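PDB 3NNB: alginate lyase, which probably cleaves the polysaccharide alginate by beta-elimination, leaving an unsaturated sugar at the new non-reducing end. Local coordinates for residues K157-Y169 against L202-E215. Numbering follows the deposited sequence.
Sequences KGMGRGAGMIDIY and LVEWMQTSPVAAEE
In the largely helical fold of this alginate lyase, Gly162 and Met165, from the loop after strand 148-151, meet the joint between helices 189-208 and 210-216; the contact illustrates how a glycine lets a loop lie close on a helix. Gly162 CA sits 3.2 Å from Val211 O, and a CB at this position would clash with Glu214 CB and Glu215 N. In one of the two conformers of Glu214, Gly162 N donates to Glu214 OE1 (3.0 Å, N-H...O 161°), approaching from above the carboxylate plane, while a water donates to both Gly160 O and Glu214 OE2. Val211 CG1 presses on the backbone of Arg161, 3.5 Å from its C atom. Glu215 bends at chi2 (79°), which folds its carboxylate back along the Gly162 carbonyl and brings OE2 to 3.6 Å from Met165 CB; OE2 is also hydrogen-bonded to His222 ND1. An alanine at Glu215 would remove this carboxylate, which would probably deprive His222 ND1 of this partner and open a gap beside Met165 CB. Deeper in, the selenomethionine Met165, bent at both chi2 and chi3, makes a Met-aromatic contact in one of its two conformers: its SE lies in the plane of the Trp205 ring, at the edge, 3.7 Å from CZ3. In that conformer its CE packs on Met206 CE, and farther along Ile168 CD1 meets Leu202 CD2 tip to tip at 3.6 Å.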
loop_
_atom_site.group_PDB
_atom_site.type_symbol
_atom_site.label_atom_id
_atom_site.label_comp_id
_atom_site.label_asym_id
_atom_site.label_seq_id
_atom_site.Cartn_x
_atom_site.Cartn_y
_atom_site.Cartn_z
ATOM N N LYS A 157 5.643 -15.399 -21.871
ATOM C CA LYS A 157 6.884 -16.156 -21.983
ATOM C C LYS A 157 7.640 -16.259 -20.664
ATOM O O LYS A 157 8.867 -16.138 -20.621
ATOM C CB LYS A 157 7.771 -15.534 -23.071
ATOM C CG LYS A 157 7.086 -15.429 -24.445
ATOM C CD LYS A 157 7.963 -14.697 -25.476
ATOM C CE LYS A 157 7.230 -14.532 -26.822
ATOM N NZ LYS A 157 8.050 -13.779 -27.838
ATOM N N GLY A 158 6.902 -16.514 -19.583
ATOM C CA GLY A 158 7.512 -16.743 -18.285
ATOM C C GLY A 158 8.015 -15.507 -17.544
ATOM O O GLY A 158 8.543 -15.627 -16.444
HETATM N N MSE A 159 7.834 -14.344 -18.144
HETATM C CA MSE A 159 8.255 -13.072 -17.602
HETATM C C MSE A 159 7.206 -12.524 -16.643
HETATM O O MSE A 159 6.062 -12.885 -16.737
HETATM C CB MSE A 159 8.476 -12.133 -18.782
HETATM C CG MSE A 159 9.119 -10.813 -18.492
HETATM SE SE MSE A 159 10.881 -10.907 -17.845
HETATM C CE MSE A 159 11.734 -12.169 -19.008
ATOM N N GLY A 160 7.618 -11.662 -15.714
ATOM C CA GLY A 160 6.668 -10.876 -14.975
ATOM C C GLY A 160 6.141 -9.740 -15.823
ATOM O O GLY A 160 6.381 -9.642 -17.047
ATOM N N ARG A 161 5.415 -8.823 -15.180
ATOM C CA ARG A 161 4.792 -7.740 -15.898
ATOM C C ARG A 161 4.665 -6.520 -14.985
ATOM O O ARG A 161 4.836 -6.624 -13.786
ATOM C CB ARG A 161 3.440 -8.157 -16.474
ATOM C CG ARG A 161 2.486 -8.572 -15.443
ATOM C CD ARG A 161 1.165 -9.083 -15.985
ATOM N NE ARG A 161 0.366 -9.500 -14.852
ATOM C CZ ARG A 161 -0.961 -9.402 -14.767
ATOM N NH1 ARG A 161 -1.672 -8.968 -15.807
ATOM N NH2 ARG A 161 -1.582 -9.763 -13.654
ATOM N N GLY A 162 4.388 -5.365 -15.565
ATOM C CA GLY A 162 4.313 -4.161 -14.767
ATOM C C GLY A 162 3.422 -4.296 -13.529
ATOM O O GLY A 162 3.788 -3.792 -12.467
ATOM N N ALA A 163 2.249 -4.959 -13.690
ATOM C CA ALA A 163 1.273 -5.149 -12.615
ATOM C C ALA A 163 1.882 -5.687 -11.341
ATOM O O ALA A 163 1.359 -5.447 -10.275
ATOM C CB ALA A 163 0.129 -6.058 -13.095
ATOM N N GLY A 164 2.976 -6.446 -11.435
ATOM C CA GLY A 164 3.674 -6.923 -10.226
ATOM C C GLY A 164 4.147 -5.855 -9.270
ATOM O O GLY A 164 4.333 -6.131 -8.065
HETATM N N MSE A 165 4.322 -4.638 -9.772
HETATM C CA MSE A 165 4.722 -3.505 -8.917
HETATM C C MSE A 165 3.743 -3.298 -7.769
HETATM O O MSE A 165 4.140 -2.881 -6.680
HETATM C CB MSE A 165 4.857 -2.211 -9.727
HETATM C CG MSE A 165 6.194 -2.037 -10.432
HETATM SE SE MSE A 165 7.682 -1.842 -9.216
HETATM C CE MSE A 165 6.958 -0.462 -8.085
ATOM N N ILE A 166 2.459 -3.561 -7.991
ATOM C CA ILE A 166 1.469 -3.344 -6.934
ATOM C C ILE A 166 1.764 -4.230 -5.716
ATOM O O ILE A 166 1.354 -3.900 -4.605
ATOM C CB ILE A 166 -0.002 -3.500 -7.467
ATOM C CG1 ILE A 166 -1.003 -2.686 -6.632
ATOM C CG2 ILE A 166 -0.453 -4.998 -7.505
ATOM C CD1 ILE A 166 -0.876 -1.182 -6.769
ATOM N N ASP A 167 2.422 -5.373 -5.929
ATOM C CA ASP A 167 2.691 -6.327 -4.840
ATOM C C ASP A 167 3.413 -5.678 -3.661
ATOM O O ASP A 167 3.249 -6.111 -2.519
ATOM C CB ASP A 167 3.545 -7.506 -5.311
ATOM C CG ASP A 167 2.820 -8.455 -6.277
ATOM O OD1 ASP A 167 1.733 -8.109 -6.776
ATOM O OD2 ASP A 167 3.385 -9.538 -6.567
ATOM N N ILE A 168 4.265 -4.675 -3.934
ATOM C CA ILE A 168 5.093 -4.074 -2.898
ATOM C C ILE A 168 4.581 -2.746 -2.420
ATOM O O ILE A 168 5.280 -2.013 -1.749
ATOM C CB ILE A 168 6.581 -3.936 -3.344
ATOM C CG1 ILE A 168 6.763 -3.122 -4.633
ATOM C CG2 ILE A 168 7.214 -5.329 -3.433
ATOM C CD1 ILE A 168 8.210 -2.499 -4.764
ATOM N N TYR A 169 3.336 -2.396 -2.783
ATOM C CA TYR A 169 2.801 -1.080 -2.419
ATOM C C TYR A 169 2.893 -0.822 -0.885
ATOM O O TYR A 169 3.138 0.315 -0.472
ATOM C CB TYR A 169 1.367 -0.908 -2.879
ATOM C CG TYR A 169 0.871 0.519 -2.689
ATOM C CD1 TYR A 169 1.085 1.465 -3.679
ATOM C CD2 TYR A 169 0.252 0.927 -1.507
ATOM C CE1 TYR A 169 0.684 2.775 -3.511
ATOM C CE2 TYR A 169 -0.159 2.236 -1.332
ATOM C CZ TYR A 169 0.069 3.155 -2.350
ATOM O OH TYR A 169 -0.331 4.482 -2.154
ATOM N N LEU A 202 16.260 -0.573 -6.020
ATOM C CA LEU A 202 14.900 -0.704 -6.536
ATOM C C LEU A 202 14.470 0.493 -7.381
ATOM O O LEU A 202 13.909 0.318 -8.451
ATOM C CB LEU A 202 13.917 -0.908 -5.379
ATOM C CG LEU A 202 12.454 -1.066 -5.800
ATOM C CD1 LEU A 202 12.213 -2.357 -6.648
ATOM C CD2 LEU A 202 11.491 -0.972 -4.634
ATOM N N VAL A 203 14.707 1.703 -6.890
ATOM C CA VAL A 203 14.389 2.930 -7.624
ATOM C C VAL A 203 15.131 3.022 -8.965
ATOM O O VAL A 203 14.493 3.345 -9.990
ATOM C CB VAL A 203 14.579 4.215 -6.785
ATOM C CG1 VAL A 203 14.430 5.497 -7.732
ATOM C CG2 VAL A 203 13.544 4.248 -5.594
ATOM N N GLU A 204 16.402 2.644 -8.974
ATOM C CA GLU A 204 17.153 2.528 -10.221
ATOM C C GLU A 204 16.489 1.561 -11.195
ATOM O O GLU A 204 16.391 1.852 -12.381
ATOM C CB GLU A 204 18.591 2.094 -9.943
ATOM C CG GLU A 204 19.407 3.231 -9.349
ATOM C CD GLU A 204 20.808 2.826 -8.958
ATOM O OE1 GLU A 204 21.110 1.635 -8.848
ATOM O OE2 GLU A 204 21.598 3.752 -8.745
ATOM N N TRP A 205 16.056 0.405 -10.695
ATOM C CA TRP A 205 15.375 -0.547 -11.534
ATOM C C TRP A 205 14.050 0.035 -12.026
ATOM O O TRP A 205 13.682 -0.162 -13.200
ATOM C CB TRP A 205 15.158 -1.853 -10.751
ATOM C CG TRP A 205 14.432 -2.881 -11.517
ATOM C CD1 TRP A 205 14.955 -3.716 -12.469
ATOM C CD2 TRP A 205 13.035 -3.157 -11.461
ATOM N NE1 TRP A 205 13.961 -4.517 -12.987
ATOM C CE2 TRP A 205 12.770 -4.189 -12.404
ATOM C CE3 TRP A 205 11.965 -2.614 -10.744
ATOM C CZ2 TRP A 205 11.491 -4.672 -12.626
ATOM C CZ3 TRP A 205 10.706 -3.119 -10.951
ATOM C CH2 TRP A 205 10.476 -4.137 -11.898
HETATM N N MSE A 206 13.290 0.692 -11.145
HETATM C CA MSE A 206 11.978 1.253 -11.524
HETATM C C MSE A 206 12.105 2.279 -12.660
HETATM O O MSE A 206 11.240 2.367 -13.527
HETATM C CB MSE A 206 11.307 1.911 -10.339
HETATM C CG MSE A 206 10.777 0.896 -9.349
HETATM SE SE MSE A 206 10.140 1.729 -7.708
HETATM C CE MSE A 206 8.579 2.593 -8.393
ATOM N N GLN A 207 13.183 3.040 -12.633
ATOM C CA GLN A 207 13.379 4.071 -13.646
ATOM C C GLN A 207 13.965 3.575 -14.977
ATOM O O GLN A 207 13.900 4.298 -15.959
ATOM C CB GLN A 207 14.201 5.218 -13.090
ATOM C CG GLN A 207 13.400 6.042 -12.079
ATOM C CD GLN A 207 13.590 7.540 -12.280
ATOM O OE1 GLN A 207 12.710 8.221 -12.808
ATOM N NE2 GLN A 207 14.742 8.047 -11.878
ATOM N N THR A 208 14.464 2.339 -15.020
ATOM C CA THR A 208 15.101 1.771 -16.219
ATOM C C THR A 208 14.475 0.529 -16.840
ATOM O O THR A 208 14.552 0.354 -18.048
ATOM C CB THR A 208 16.609 1.515 -15.990
ATOM O OG1 THR A 208 16.787 0.581 -14.903
ATOM C CG2 THR A 208 17.322 2.865 -15.702
ATOM N N SER A 209 13.859 -0.347 -16.035
ATOM C CA SER A 209 13.413 -1.625 -16.517
ATOM C C SER A 209 12.211 -1.512 -17.417
ATOM O O SER A 209 11.300 -0.763 -17.131
ATOM C CB SER A 209 13.014 -2.495 -15.314
ATOM O OG SER A 209 12.163 -3.568 -15.698
ATOM N N PRO A 210 12.166 -2.331 -18.459
ATOM C CA PRO A 210 10.963 -2.329 -19.296
ATOM C C PRO A 210 9.708 -2.889 -18.587
ATOM O O PRO A 210 8.594 -2.549 -18.968
ATOM C CB PRO A 210 11.345 -3.201 -20.503
ATOM C CG PRO A 210 12.456 -4.000 -20.059
ATOM C CD PRO A 210 13.210 -3.223 -18.972
ATOM N N VAL A 211 9.901 -3.751 -17.599
ATOM C CA VAL A 211 8.782 -4.315 -16.843
ATOM C C VAL A 211 8.189 -3.208 -15.992
ATOM O O VAL A 211 6.953 -2.966 -16.002
ATOM C CB VAL A 211 9.251 -5.530 -16.021
ATOM C CG1 VAL A 211 8.103 -6.073 -15.117
ATOM C CG2 VAL A 211 9.775 -6.639 -16.944
ATOM N N ALA A 212 9.051 -2.461 -15.290
ATOM C CA ALA A 212 8.567 -1.333 -14.485
ATOM C C ALA A 212 7.916 -0.267 -15.369
ATOM O O ALA A 212 6.920 0.328 -14.982
ATOM C CB ALA A 212 9.699 -0.740 -13.639
ATOM N N ALA A 213 8.470 -0.019 -16.562
ATOM C CA ALA A 213 7.950 0.950 -17.489
ATOM C C ALA A 213 6.515 0.650 -17.868
ATOM O O ALA A 213 5.722 1.584 -18.072
ATOM C CB ALA A 213 8.844 1.014 -18.785
ATOM N N GLU A 214 6.173 -0.648 -17.975
ATOM C CA GLU A 214 4.798 -1.082 -18.247
ATOM C C GLU A 214 3.858 -0.536 -17.158
ATOM O O GLU A 214 2.740 -0.070 -17.447
ATOM C CB GLU A 214 4.665 -2.631 -18.337
ATOM C CG GLU A 214 5.660 -3.385 -19.274
ATOM C CD GLU A 214 5.580 -4.921 -19.133
ATOM O OE1 GLU A 214 4.562 -5.360 -18.565
ATOM O OE2 GLU A 214 6.513 -5.681 -19.563
ATOM N N GLU A 215 4.290 -0.603 -15.900
ATOM C CA GLU A 215 3.476 -0.087 -14.790
ATOM C C GLU A 215 3.369 1.431 -14.835
ATOM O O GLU A 215 2.319 2.021 -14.582
ATOM C CB GLU A 215 4.059 -0.527 -13.440
ATOM C CG GLU A 215 3.096 -0.266 -12.258
ATOM C CD GLU A 215 1.979 -1.306 -12.107
ATOM O OE1 GLU A 215 1.496 -1.830 -13.148
ATOM O OE2 GLU A 215 1.562 -1.537 -10.932
HETATM O O HOH W 1 6.123 -8.639 -19.527
#